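Alpha-L-rhamnosidase (Aspergillus terreus, PDB 6GSZ) binds calcium and probably hydrolyses terminal non-reducing alpha-L-rhamnose residues in alpha-L-rhamnosides. Local coordinates at residues 364-367 / 368-371; 507-510 / 511-515; 569-572 / 573-577. All coordinates share one frame; numbering follows the deposited sequence.

Contact 1 (364-367 / 368-371); sequences EVAT and RPLR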
ATOM      1  N   GLU A 364      16.822  -8.042  26.348  1.00 23.94           N
ATOM      2  CA  GLU A 364      15.920  -9.115  25.876  1.00 23.02           C
ATOM      3  C   GLU A 364      15.005  -8.574  24.766  1.00 21.95           C
ATOM      4  O   GLU A 364      14.771  -7.361  24.642  1.00 21.12           O
ATOM      5  CB  GLU A 364      15.011  -9.632  26.996  1.00 26.22           C
ATOM      6  CG  GLU A 364      15.751 -10.036  28.266  1.00 26.42           C
ATOM      7  CD  GLU A 364      16.554 -11.327  28.169  1.00 25.43           C
ATOM      8  OE1 GLU A 364      16.314 -12.112  27.221  1.00 26.68           O
ATOM      9  OE2 GLU A 364      17.419 -11.538  29.053  1.00 32.17           O
ATOM     10  N   VAL A 365      14.414  -9.488  24.003  1.00 21.01           N
ATOM     11  CA  VAL A 365      13.450  -9.098  22.993  1.00 19.00           C
ATOM     12  C   VAL A 365      12.301  -8.343  23.683  1.00 18.76           C
ATOM     13  O   VAL A 365      11.939  -8.651  24.797  1.00 22.31           O
ATOM     14  CB  VAL A 365      12.976 -10.284  22.138  1.00 18.18           C
ATOM     15  CG1 VAL A 365      14.128 -10.941  21.403  1.00 18.69           C
ATOM     16  CG2 VAL A 365      12.190 -11.313  22.922  1.00 20.01           C
ATOM     17  N   ALA A 366      11.789  -7.287  23.030  1.00 17.33           N
ATOM     18  CA  ALA A 366      10.789  -6.430  23.654  1.00 16.48           C
ATOM     19  C   ALA A 366       9.379  -6.758  23.153  1.00 17.29           C
ATOM     20  O   ALA A 366       8.983  -6.311  22.092  1.00 18.14           O
ATOM     21  CB  ALA A 366      11.137  -5.003  23.351  1.00 17.97           C
ATOM     22  N   THR A 367       8.613  -7.539  23.926  1.00 17.26           N
ATOM     23  CA  THR A 367       7.255  -7.884  23.551  1.00 17.64           C
ATOM     24  C   THR A 367       6.250  -6.867  24.096  1.00 16.72           C
ATOM     25  O   THR A 367       5.117  -6.799  23.650  1.00 17.53           O
ATOM     26  CB  THR A 367       6.916  -9.300  24.032  1.00 17.42           C
ATOM     27  OG1 THR A 367       7.081  -9.321  25.445  1.00 19.50           O
ATOM     28  CG2 THR A 367       7.791 -10.344  23.384  1.00 19.19           C
ATOM     29  N   ARG A 368       6.640  -6.098  25.126  1.00 16.40           N
ATOM     30  CA  ARG A 368       5.695  -5.204  25.783  1.00 17.20           C
ATOM     31  C   ARG A 368       4.903  -4.351  24.777  1.00 16.36           C
ATOM     32  O   ARG A 368       3.675  -4.299  24.870  1.00 16.39           O
ATOM     33  CB  ARG A 368       6.428  -4.339  26.813  1.00 17.69           C
ATOM     34  CG  ARG A 368       5.492  -3.481  27.644  1.00 17.49           C
ATOM     35  CD  ARG A 368       5.198  -2.158  26.968  1.00 22.14           C
ATOM     36  NE  ARG A 368       6.327  -1.240  26.968  1.00 22.19           N
ATOM     37  CZ  ARG A 368       6.260   0.025  26.559  1.00 23.69           C
ATOM     38  NH1 ARG A 368       5.161   0.470  25.940  1.00 21.07           N
ATOM     39  NH2 ARG A 368       7.309   0.801  26.781  1.00 21.35           N
ATOM     40  N   PRO A 369       5.514  -3.620  23.803  1.00 15.48           N
ATOM     41  CA  PRO A 369       4.726  -2.735  22.938  1.00 16.93           C
ATOM     42  C   PRO A 369       3.814  -3.410  21.900  1.00 14.98           C
ATOM     43  O   PRO A 369       3.053  -2.760  21.221  1.00 14.80           O
ATOM     44  CB  PRO A 369       5.784  -1.887  22.245  1.00 18.76           C
ATOM     45  CG  PRO A 369       7.066  -2.648  22.322  1.00 20.91           C
ATOM     46  CD  PRO A 369       6.963  -3.557  23.528  1.00 17.29           C
ATOM     47  N   LEU A 370       3.851  -4.736  21.845  1.00 14.14           N
ATOM     48  CA  LEU A 370       2.950  -5.526  20.995  1.00 15.29           C
ATOM     49  C   LEU A 370       1.556  -5.585  21.608  1.00 13.75           C
ATOM     50  O   LEU A 370       0.607  -5.961  20.922  1.00 13.95           O
ATOM     51  CB  LEU A 370       3.508  -6.934  20.782  1.00 15.59           C
ATOM     52  CG  LEU A 370       4.856  -7.009  20.068  1.00 16.88           C
ATOM     53  CD1 LEU A 370       5.301  -8.459  19.951  1.00 20.40           C
ATOM     54  CD2 LEU A 370       4.826  -6.331  18.707  1.00 19.22           C
ATOM     55  N   ARG A 371       1.451  -5.253  22.903  1.00 13.80           N
ATOM     56  CA  ARG A 371       0.146  -5.272  23.590  1.00 14.40           C
ATOM     57  C   ARG A 371      -0.439  -6.689  23.498  1.00 16.09           C
ATOM     58  O   ARG A 371       0.273  -7.619  23.810  1.00 17.84           O
ATOM     59  CB  ARG A 371      -0.783  -4.172  23.064  1.00 15.02           C
ATOM     60  CG  ARG A 371      -0.224  -2.754  23.185  1.00 15.36           C
ATOM     61  CD  ARG A 371      -1.245  -1.678  22.885  1.00 15.19           C
ATOM     62  NE  ARG A 371      -1.829  -1.820  21.567  1.00 14.51           N
ATOM     63  CZ  ARG A 371      -2.139  -0.825  20.752  1.00 14.01           C
ATOM     64  NH1 ARG A 371      -1.896   0.441  21.111  1.00 16.04           N
ATOM     65  NH2 ARG A 371      -2.690  -1.114  19.588  1.00 13.79           N
TER
HETATM   66  O   HOH W   1       2.810  -7.831  24.769  1.00 20.43           O
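T367 and L370 meet round a tight turn whose focus is the carbonyl oxygen of T367. Along the chain after T367, R368 comes first. Its CG lies anti to the backbone N (chi1 -174°), and with further bends at chi2 and chi3 the guanidinium leads away to the backbone carbonyls of N752 and G754. P369 follows, its CD nearest A366: 3.7 Å from A366 O, and in loose apolar contact with A366 CB at 4.4 Å. L370 closes the turn with its backbone, L370 N donating to T367 O at 3.0 Å. L370 CB also rests against this oxygen, 3.3 Å from T367 O. R371 adds a second bond behind it, R371 N to R368 O at 3.1 Å, and a water then spans the turn, donating to T367 O at 2.8 Å and to R371 O at 2.7 Å. The guanidinium of R371 makes salt bridges, NE with D465 and NH2 with E466; E466 and the neighbouring R464 belong to the glucose pocket. Two successive i to i+3 backbone bonds make this a short 3-10 turn, carrying the chain off strand 364-365 of the concanavalin-like domain towards the sugar-binding region.

Contact 2 (507-510 / 511-515); sequences YSLP and YVIPN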
ATOM      1  N   TYR A 507     -22.529   9.634   5.873  1.00 13.59           N
ATOM      2  CA  TYR A 507     -21.676  10.417   4.953  1.00 13.02           C
ATOM      3  C   TYR A 507     -20.355  10.813   5.598  1.00 12.04           C
ATOM      4  O   TYR A 507     -19.523  11.462   4.967  1.00 12.95           O
ATOM      5  CB  TYR A 507     -22.397  11.612   4.356  1.00 14.31           C
ATOM      6  CG  TYR A 507     -23.660  11.222   3.648  1.00 16.99           C
ATOM      7  CD1 TYR A 507     -23.618  10.520   2.443  1.00 16.99           C
ATOM      8  CD2 TYR A 507     -24.901  11.515   4.189  1.00 18.63           C
ATOM      9  CE1 TYR A 507     -24.775  10.153   1.782  1.00 19.04           C
ATOM     10  CE2 TYR A 507     -26.066  11.155   3.525  1.00 20.43           C
ATOM     11  CZ  TYR A 507     -26.002  10.471   2.327  1.00 21.07           C
ATOM     12  OH  TYR A 507     -27.161  10.130   1.677  1.00 25.55           O
ATOM     13  N   SER A 508     -20.120  10.388   6.836  1.00 13.90           N
ATOM     14  CA  SER A 508     -18.856  10.506   7.511  1.00 13.95           C
ATOM     15  C   SER A 508     -18.006   9.262   7.214  1.00 13.88           C
ATOM     16  O   SER A 508     -18.495   8.183   6.976  1.00 17.24           O
ATOM     17  CB  SER A 508     -19.103  10.660   9.014  1.00 16.91           C
ATOM     18  OG  SER A 508     -17.890  10.929   9.667  1.00 20.68           O
ATOM     19  N   LEU A 509     -16.695   9.405   7.259  1.00 14.66           N
ATOM     20  CA  LEU A 509     -15.776   8.303   7.040  1.00 13.16           C
ATOM     21  C   LEU A 509     -15.394   7.690   8.383  1.00 13.71           C
ATOM     22  O   LEU A 509     -14.939   8.380   9.288  1.00 13.90           O
ATOM     23  CB  LEU A 509     -14.542   8.817   6.299  1.00 14.31           C
ATOM     24  CG  LEU A 509     -13.587   7.758   5.795  1.00 13.85           C
ATOM     25  CD1 LEU A 509     -14.229   6.916   4.691  1.00 15.06           C
ATOM     26  CD2 LEU A 509     -12.294   8.416   5.325  1.00 14.01           C
ATOM     27  N   PRO A 510     -15.576   6.367   8.570  1.00 12.26           N
ATOM     28  CA  PRO A 510     -15.038   5.709   9.761  1.00 11.74           C
ATOM     29  C   PRO A 510     -13.534   5.942   9.870  1.00 11.62           C
ATOM     30  O   PRO A 510     -12.864   6.183   8.882  1.00 11.66           O
ATOM     31  CB  PRO A 510     -15.371   4.244   9.570  1.00 11.83           C
ATOM     32  CG  PRO A 510     -16.559   4.269   8.664  1.00 12.37           C
ATOM     33  CD  PRO A 510     -16.304   5.424   7.708  1.00 12.82           C
ATOM     34  N   TYR A 511     -13.008   5.874  11.077  1.00 10.72           N
ATOM     35  CA  TYR A 511     -11.587   6.111  11.303  1.00 10.15           C
ATOM     36  C   TYR A 511     -10.686   5.130  10.567  1.00 10.33           C
ATOM     37  O   TYR A 511      -9.605   5.485  10.123  1.00 10.91           O
ATOM     38  CB  TYR A 511     -11.252   6.157  12.796  1.00 10.73           C
ATOM     39  CG  TYR A 511     -11.998   7.225  13.558  1.00 11.12           C
ATOM     40  CD1 TYR A 511     -12.507   8.372  12.955  1.00 11.68           C
ATOM     41  CD2 TYR A 511     -12.096   7.116  14.938  1.00 13.34           C
ATOM     42  CE1 TYR A 511     -13.229   9.290  13.699  1.00 13.33           C
ATOM     43  CE2 TYR A 511     -12.783   8.043  15.688  1.00 15.57           C
ATOM     44  CZ  TYR A 511     -13.351   9.138  15.073  1.00 13.45           C
ATOM     45  OH  TYR A 511     -14.054  10.053  15.808  1.00 15.04           O
ATOM     46  N   VAL A 512     -11.105   3.860  10.539  1.00 10.33           N
ATOM     47  CA  VAL A 512     -10.356   2.831   9.833  1.00 10.48           C
ATOM     48  C   VAL A 512     -11.231   2.149   8.791  1.00  9.63           C
ATOM     49  O   VAL A 512     -12.441   2.051   8.960  1.00 10.63           O
ATOM     50  CB  VAL A 512      -9.741   1.771  10.765  1.00 10.41           C
ATOM     51  CG1 VAL A 512      -8.944   2.441  11.871  1.00 11.32           C
ATOM     52  CG2 VAL A 512     -10.753   0.805  11.383  1.00 11.89           C
ATOM     53  N   ILE A 513     -10.576   1.737   7.700  1.00  9.39           N
ATOM     54  CA  ILE A 513     -11.222   1.079   6.576  1.00  9.09           C
ATOM     55  C   ILE A 513     -10.388  -0.128   6.200  1.00  9.19           C
ATOM     56  O   ILE A 513      -9.190  -0.009   5.873  1.00 10.20           O
ATOM     57  CB  ILE A 513     -11.288   1.992   5.352  1.00  9.24           C
ATOM     58  CG1 ILE A 513     -11.986   3.326   5.639  1.00 13.38           C
ATOM     59  CG2 ILE A 513     -11.893   1.284   4.159  1.00 10.62           C
ATOM     60  CD1 ILE A 513     -13.488   3.265   5.939  1.00 11.80           C
ATOM     61  N   PRO A 514     -10.958  -1.357   6.188  1.00 10.19           N
ATOM     62  CA  PRO A 514     -12.349  -1.680   6.567  1.00  9.46           C
ATOM     63  C   PRO A 514     -12.702  -1.312   8.015  1.00  8.91           C
ATOM     64  O   PRO A 514     -11.817  -1.291   8.903  1.00 10.29           O
ATOM     65  CB  PRO A 514     -12.379  -3.207   6.425  1.00 10.01           C
ATOM     66  CG  PRO A 514     -11.340  -3.498   5.325  1.00 11.07           C
ATOM     67  CD  PRO A 514     -10.227  -2.517   5.659  1.00 10.38           C
ATOM     68  N   ASN A 515     -13.965  -0.950   8.198  1.00 10.46           N
ATOM     69  CA  ASN A 515     -14.417  -0.428   9.469  1.00 11.64           C
ATOM     70  C   ASN A 515     -14.835  -1.585  10.407  1.00 12.72           C
ATOM     71  O   ASN A 515     -15.889  -2.168  10.196  1.00 14.89           O
ATOM     72  CB  ASN A 515     -15.567   0.541   9.259  1.00 11.72           C
ATOM     73  CG  ASN A 515     -16.175   1.019  10.556  1.00 12.84           C
ATOM     74  OD1 ASN A 515     -15.452   1.091  11.554  1.00 13.41           O
ATOM     75  ND2 ASN A 515     -17.455   1.429  10.486  1.00 15.00           N
TER
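N515 reaches back to P510, five residues earlier, and turns the flat face of its amide to the CB-CG edge of the proline ring; the two side chains cross at about a right angle. Starting at the backbone, N515 CB lies 3.7 Å from P510 CB. With CG anti to the backbone N (chi1 174°), the amide is brought broadside to P510 CB, and N515 CG comes to 3.5 Å from P510 CB. Both branches stay near P510 CB; N515 ND2 reaches further, to 3.5 Å from P510 CG. Both polar ends are bonded further on, OD1 to the backbone N of H517, as in an Asx turn, and ND2 to the carbonyl of G518. Another part of the same proline ring, P510 CD, is met by I513 CD1 at 4.0 Å. That I513 methyl also touches L509 CD1 at 3.9 Å, the leucine and isoleucine crossing nearly perpendicularly against helices 471-484 and 488-503. Between them L509, P510 and I513 form a small buried apolar cluster. Beyond the peptide bond that joins them, the side chains of the two halves meet by van der Waals contact; the rotation of the N515 amide is set by the downstream backbone, and the P510 CB-CG edge packs against the amide face so held.

Contact 3 (569-572 / 573-577); sequences GLWD and RSTFQ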
ATOM      1  N   GLY A 569     -20.049  27.806   9.410  1.00 15.11           N
ATOM      2  CA  GLY A 569     -19.595  26.820   8.436  1.00 15.51           C
ATOM      3  C   GLY A 569     -18.241  26.175   8.723  1.00 13.30           C
ATOM      4  O   GLY A 569     -17.797  25.340   7.900  1.00 14.89           O
ATOM      5  N   LEU A 570     -17.555  26.589   9.799  1.00 13.25           N
ATOM      6  CA  LEU A 570     -16.330  25.936  10.214  1.00 13.63           C
ATOM      7  C   LEU A 570     -16.720  24.704  11.050  1.00 14.34           C
ATOM      8  O   LEU A 570     -17.903  24.381  11.138  1.00 14.58           O
ATOM      9  CB  LEU A 570     -15.408  26.914  10.953  1.00 14.01           C
ATOM     10  CG  LEU A 570     -14.882  28.082  10.106  1.00 14.19           C
ATOM     11  CD1 LEU A 570     -14.080  29.047  10.980  1.00 15.83           C
ATOM     12  CD2 LEU A 570     -14.046  27.579   8.926  1.00 16.56           C
ATOM     13  N   TRP A 571     -15.732  24.017  11.597  1.00 12.40           N
ATOM     14  CA  TRP A 571     -16.016  22.856  12.398  1.00 12.82           C
ATOM     15  C   TRP A 571     -16.766  23.235  13.680  1.00 14.97           C
ATOM     16  O   TRP A 571     -16.450  24.190  14.355  1.00 16.84           O
ATOM     17  CB  TRP A 571     -14.742  22.109  12.753  1.00 12.66           C
ATOM     18  CG  TRP A 571     -14.272  21.097  11.752  1.00 12.92           C
ATOM     19  CD1 TRP A 571     -13.342  21.261  10.776  1.00 12.66           C
ATOM     20  CD2 TRP A 571     -14.719  19.743  11.625  1.00 12.11           C
ATOM     21  NE1 TRP A 571     -13.173  20.131  10.049  1.00 12.77           N
ATOM     22  CE2 TRP A 571     -13.991  19.156  10.563  1.00 12.11           C
ATOM     23  CE3 TRP A 571     -15.616  18.946  12.344  1.00 13.64           C
ATOM     24  CZ2 TRP A 571     -14.156  17.822  10.195  1.00 12.53           C
ATOM     25  CZ3 TRP A 571     -15.801  17.638  11.961  1.00 13.20           C
ATOM     26  CH2 TRP A 571     -15.067  17.079  10.911  1.00 13.39           C
ATOM     27  N   ASP A 572     -17.696  22.358  14.051  1.00 15.49           N
ATOM     28  CA  ASP A 572     -18.348  22.415  15.356  1.00 16.39           C
ATOM     29  C   ASP A 572     -17.279  22.201  16.440  1.00 16.02           C
ATOM     30  O   ASP A 572     -16.497  21.239  16.383  1.00 16.68           O
ATOM     31  CB  ASP A 572     -19.454  21.360  15.403  1.00 18.95           C
ATOM     32  CG  ASP A 572     -20.172  21.191  16.725  1.00 23.71           C
ATOM     33  OD1 ASP A 572     -19.530  21.279  17.778  1.00 25.27           O
ATOM     34  OD2 ASP A 572     -21.358  20.922  16.647  1.00 31.04           O
ATOM     35  N   ARG A 573     -17.202  23.145  17.382  1.00 18.67           N
ATOM     36  CA  ARG A 573     -16.110  23.165  18.362  1.00 18.97           C
ATOM     37  C   ARG A 573     -16.377  22.222  19.550  1.00 20.97           C
ATOM     38  O   ARG A 573     -15.631  22.286  20.532  1.00 23.77           O
ATOM     39  CB  ARG A 573     -15.795  24.599  18.805  1.00 23.06           C
ATOM     40  CG  ARG A 573     -15.014  25.415  17.775  1.00 24.70           C
ATOM     41  CD  ARG A 573     -15.868  26.110  16.769  1.00 26.35           C
ATOM     42  NE  ARG A 573     -15.051  27.148  16.148  1.00 26.16           N
ATOM     43  CZ  ARG A 573     -14.292  26.998  15.059  1.00 22.98           C
ATOM     44  NH1 ARG A 573     -14.238  25.832  14.436  1.00 18.16           N
ATOM     45  NH2 ARG A 573     -13.591  28.042  14.600  1.00 23.57           N
ATOM     46  N   SER A 574     -17.415  21.374  19.476  1.00 18.19           N
ATOM     47  CA  SER A 574     -17.631  20.354  20.500  1.00 19.90           C
ATOM     48  C   SER A 574     -17.224  18.965  19.997  1.00 19.90           C
ATOM     49  O   SER A 574     -17.431  17.970  20.704  1.00 23.05           O
ATOM     50  CB  SER A 574     -19.053  20.380  20.941  1.00 23.79           C
ATOM     51  OG  SER A 574     -19.948  19.869  19.947  1.00 26.75           O
ATOM     52  N   THR A 575     -16.656  18.873  18.795  1.00 16.86           N
ATOM     53  CA  THR A 575     -16.322  17.583  18.228  1.00 15.75           C
ATOM     54  C   THR A 575     -14.955  17.061  18.692  1.00 15.60           C
ATOM     55  O   THR A 575     -13.998  17.771  18.837  1.00 16.74           O
ATOM     56  CB  THR A 575     -16.294  17.644  16.702  1.00 15.43           C
ATOM     57  OG1 THR A 575     -15.479  18.716  16.221  1.00 15.64           O
ATOM     58  CG2 THR A 575     -17.683  17.782  16.117  1.00 18.61           C
ATOM     59  N   PHE A 576     -14.896  15.745  18.934  1.00 15.05           N
ATOM     60  CA  PHE A 576     -13.642  15.051  19.057  1.00 15.04           C
ATOM     61  C   PHE A 576     -12.795  15.305  17.803  1.00 13.31           C
ATOM     62  O   PHE A 576     -13.319  15.193  16.661  1.00 13.11           O
ATOM     63  CB  PHE A 576     -13.897  13.553  19.264  1.00 14.15           C
ATOM     64  CG  PHE A 576     -12.611  12.775  19.222  1.00 14.67           C
ATOM     65  CD1 PHE A 576     -11.738  12.795  20.295  1.00 17.40           C
ATOM     66  CD2 PHE A 576     -12.199  12.159  18.060  1.00 14.78           C
ATOM     67  CE1 PHE A 576     -10.515  12.151  20.231  1.00 18.37           C
ATOM     68  CE2 PHE A 576     -10.971  11.524  17.991  1.00 16.28           C
ATOM     69  CZ  PHE A 576     -10.119  11.530  19.066  1.00 17.56           C
ATOM     70  N   GLN A 577     -11.491  15.491  18.013  1.00 13.07           N
ATOM     71  CA  GLN A 577     -10.564  15.616  16.909  1.00 12.61           C
ATOM     72  C   GLN A 577      -9.212  14.957  17.253  1.00 13.16           C
ATOM     73  O   GLN A 577      -8.719  15.085  18.391  1.00 17.65           O
ATOM     74  CB  GLN A 577     -10.323  17.070  16.507  1.00 12.99           C
ATOM     75  CG  GLN A 577     -11.555  17.800  16.007  1.00 13.17           C
ATOM     76  CD  GLN A 577     -12.083  17.297  14.680  1.00 11.44           C
ATOM     77  OE1 GLN A 577     -11.356  16.655  13.903  1.00 12.82           O
ATOM     78  NE2 GLN A 577     -13.340  17.657  14.396  1.00 13.32           N
TER
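D572 OD1 accepts two bonds from S574: the backbone N at 2.7 Å, lying nearly on the extension of the C-O bond, and the hydroxyl OG at 2.6 Å, which comes in on the syn side somewhat out of the carboxylate plane. The bond from S574 N makes an Asx turn, superposed on a type I beta turn from D572 to T575, so the aspartate side chain imitates a backbone carbonyl and braces the bend. The beta turn's own bond, T575 N to D572 O, is weak at 3.4 Å. The threonine hydroxyl makes up for it: T575 OG1 stands between its backbone N and carbonyl carbon (chi1 51°) and donates to D572 O at 2.7 Å, almost in line with the carbonyl (163°).

R573, in the second position of the turn, folds back at chi2, and its NH1 donates to W571 O at 2.8 Å, using a lone pair in the carbonyl plane, though the oxygen is tilted from the guanidinium plane. The other terminal nitrogen, NH2, makes a salt bridge with D603 OD2 and passes beside the L570 CD1 methyl. D603 OD1 also receives W571 N, which fixes this part of the loop to helix 598-619. T575 OG1 has a second role, accepting from Q577 NE2 at 3.0 Å, in the amide plane of the glutamine; D572 O, the threonine hydroxyl and the glutamine amide thus form a short relay. Q577 OE1 is held by the backbone N of S525. The indole of W571 and the Q577 amide are turned 74° apart, and Q577 NE2 lies over one face of the ring, offset toward its rim, 3.3 Å from W571 CE3.

Overall arrangement
From the N terminus the contacts come in series; none nests in or crosses another. Contact 1 (364-371) rounds a turn after strand 364-365 in the concanavalin-like domain and ends near the glucose pocket through R371. Contact 2 (507-515) folds the loop between helices 488-503 and 530-542 of the six-hairpin glycosidase domain, L509 and I513 packing on helices 471-484 and 488-503. Contact 3 (569-577) bends the loop between helices 545-562 and 598-619 of that domain and leans on helix 598-619. Centres of contacts 2 and 3 lie about 18 Å apart, yet the two loops touch where Y511 OH packs on F576 CD2 at 3.6 Å, and both rings meet W578 edge-to-face. Contact 1 touches neither.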